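Defensin (Pachyrhizus erosus, PDB 3PSM) is a small dimeric plant defensin of the gamma-thionin family with antimicrobial, antifungal activity. Local coordinates at the interface of chains A and B. Sequence-based numbering; all coordinates share one arbitrary frame. Chains: chain A/B, Defensin.

The interface of chains A and B. Residues chain A 17-18, 21-22, 25; chain B 4-5, 36, 38, 42.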
loop_
_atom_site.group_PDB
_atom_site.type_symbol
_atom_site.label_atom_id
_atom_site.label_comp_id
_atom_site.label_asym_id
_atom_site.label_seq_id
_atom_site.Cartn_x
_atom_site.Cartn_y
_atom_site.Cartn_z
ATOM N N ASP A 17 0.059 -7.879 -2.699
ATOM C CA ASP A 17 -0.294 -6.604 -3.317
ATOM C C ASP A 17 0.210 -5.449 -2.496
ATOM O O ASP A 17 0.607 -4.414 -3.077
ATOM C CB ASP A 17 -1.801 -6.503 -3.507
ATOM C CG ASP A 17 -2.262 -7.339 -4.706
ATOM O OD1 ASP A 17 -1.506 -7.935 -5.418
ATOM O OD2 ASP A 17 -3.504 -7.271 -4.978
ATOM N N GLY A 18 0.245 -5.549 -1.163
ATOM C CA GLY A 18 0.763 -4.439 -0.386
ATOM C C GLY A 18 2.178 -4.102 -0.704
ATOM O O GLY A 18 2.571 -2.938 -0.803
ATOM N N ASP A 21 1.998 -2.249 -4.100
ATOM C CA ASP A 21 1.368 -0.929 -3.950
ATOM C C ASP A 21 2.304 0.044 -3.265
ATOM O O ASP A 21 2.415 1.208 -3.658
ATOM C CB ASP A 21 0.059 -1.095 -3.192
ATOM C CG ASP A 21 -0.922 0.036 -3.347
ATOM O OD1 ASP A 21 -0.990 0.632 -4.437
ATOM O OD2 ASP A 21 -1.639 0.315 -2.354
ATOM N N ASP A 22 3.019 -0.421 -2.237
ATOM C CA ASP A 22 4.026 0.379 -1.560
ATOM C C ASP A 22 5.081 0.850 -2.551
ATOM O O ASP A 22 5.382 2.032 -2.685
ATOM C CB ASP A 22 4.634 -0.458 -0.425
ATOM C CG ASP A 22 5.842 0.100 0.270
ATOM O OD1 ASP A 22 6.059 1.325 0.204
ATOM O OD2 ASP A 22 6.618 -0.705 0.848
ATOM N N LYS A 25 3.529 3.344 -5.207
ATOM C CA LYS A 25 3.169 4.642 -4.632
ATOM C C LYS A 25 4.391 5.395 -4.138
ATOM O O LYS A 25 4.478 6.624 -4.302
ATOM C CB LYS A 25 2.168 4.458 -3.495
ATOM C CG LYS A 25 0.786 4.097 -3.932
ATOM C CD LYS A 25 -0.143 3.734 -2.793
ATOM C CE LYS A 25 -1.603 3.672 -3.254
ATOM N NZ LYS A 25 -2.486 2.993 -2.320
ATOM N N GLU B 4 -4.649 5.886 0.479
ATOM C CA GLU B 4 -4.277 4.816 1.392
ATOM C C GLU B 4 -2.774 4.596 1.263
ATOM O O GLU B 4 -2.265 4.420 0.144
ATOM C CB GLU B 4 -5.053 3.544 1.050
ATOM C CG GLU B 4 -4.739 2.405 2.002
ATOM C CD GLU B 4 -5.631 1.201 1.855
ATOM O OE1 GLU B 4 -5.831 0.709 0.715
ATOM O OE2 GLU B 4 -6.173 0.721 2.872
ATOM N N ASN B 5 -2.079 4.581 2.389
ATOM C CA ASN B 5 -0.621 4.374 2.355
ATOM C C ASN B 5 -0.214 3.795 3.688
ATOM O O ASN B 5 -1.023 3.643 4.588
ATOM C CB ASN B 5 0.099 5.683 1.957
ATOM C CG ASN B 5 1.393 5.436 1.258
ATOM O OD1 ASN B 5 2.116 4.454 1.468
ATOM N ND2 ASN B 5 1.763 6.349 0.352
ATOM N N ARG B 36 -2.874 -5.235 5.607
ATOM C CA ARG B 36 -2.901 -5.805 4.270
ATOM C C ARG B 36 -2.092 -7.074 4.209
ATOM O O ARG B 36 -1.597 -7.575 5.195
ATOM C CB ARG B 36 -2.458 -4.739 3.229
ATOM C CG ARG B 36 -3.469 -3.629 3.109
ATOM C CD ARG B 36 -3.099 -2.624 2.062
ATOM N NE ARG B 36 -3.226 -3.217 0.724
ATOM C CZ ARG B 36 -2.840 -2.589 -0.373
ATOM N NH1 ARG B 36 -2.268 -1.409 -0.293
ATOM N NH2 ARG B 36 -3.018 -3.153 -1.542
ATOM N N ASP B 38 0.693 -7.761 3.090
ATOM C CA ASP B 38 2.066 -7.582 3.473
ATOM C C ASP B 38 2.277 -7.623 4.994
ATOM O O ASP B 38 3.391 -7.477 5.500
ATOM C CB ASP B 38 2.634 -6.287 2.885
ATOM C CG ASP B 38 1.848 -5.056 3.294
ATOM O OD1 ASP B 38 0.842 -5.147 4.019
ATOM O OD2 ASP B 38 2.324 -3.969 2.849
ATOM N N TRP B 42 -1.946 -0.110 7.039
ATOM C CA TRP B 42 -2.197 0.906 6.042
ATOM C C TRP B 42 -3.322 1.816 6.502
ATOM O O TRP B 42 -4.408 1.336 6.879
ATOM C CB TRP B 42 -2.570 0.249 4.700
ATOM C CG TRP B 42 -1.446 -0.487 4.042
ATOM C CD1 TRP B 42 -0.861 -1.645 4.445
ATOM C CD2 TRP B 42 -0.790 -0.082 2.827
ATOM N NE1 TRP B 42 0.083 -1.987 3.556
ATOM C CE2 TRP B 42 0.182 -1.055 2.539
ATOM C CE3 TRP B 42 -0.951 0.995 1.941
ATOM C CZ2 TRP B 42 0.995 -0.977 1.419
ATOM C CZ3 TRP B 42 -0.137 1.057 0.845
ATOM C CH2 TRP B 42 0.833 0.069 0.578
HETATM O O HOH W 1 -4.701 1.219 -1.722
#
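A:Asp21 and B:Arg36 form a salt bridge across this part of the dimer interface. NH1 of B:Arg36 donates to OD2 of the A:Asp21 carboxylate at 2.8 Å, nearly straight at 163°. It arrives on the anti side of OD2, tilted out of the carboxylate plane. The two side chains meet at about a right angle, carboxylate and guanidinium planes 69° apart. The bend of B:Arg36 at chi3 (70°) lets NH1 point edge-on at the B:Trp42 ring, 3.3 Å above its plane and toward the rim.

Within chain A, the amine NZ of A:Lys25 makes a salt bridge to OD2 of A:Asp21 at 2.8 Å, from the syn side and also tilted out of plane. OD2 accepts from both NH1 and NZ, which would stabilise a negative charge there. The extended chain of A:Lys25 also brings NZ to the backbone O of B:Glu4, at 2.9 Å. Water 1 lies 2.7 Å from OE1 of B:Glu4 and links that carboxylate to OD2 of A:Asp21.

B:Trp42 packs against the helix, with CZ2 3.4 Å from the carbonyl O of A:Gly18 and N of A:Asp22 at the ring edge. CA of A:Gly18 sits over the centre of the B:Arg36 guanidinium. NE1 of B:Trp42 donates in the ring plane to OD2 of B:Asp38 at 3.1 Å, which helps fix the indole.

Helix 17-27 of chain A packs on strands 2-6 and 41-46 and loop residues of chain B, within an interface that is not an exact two-fold.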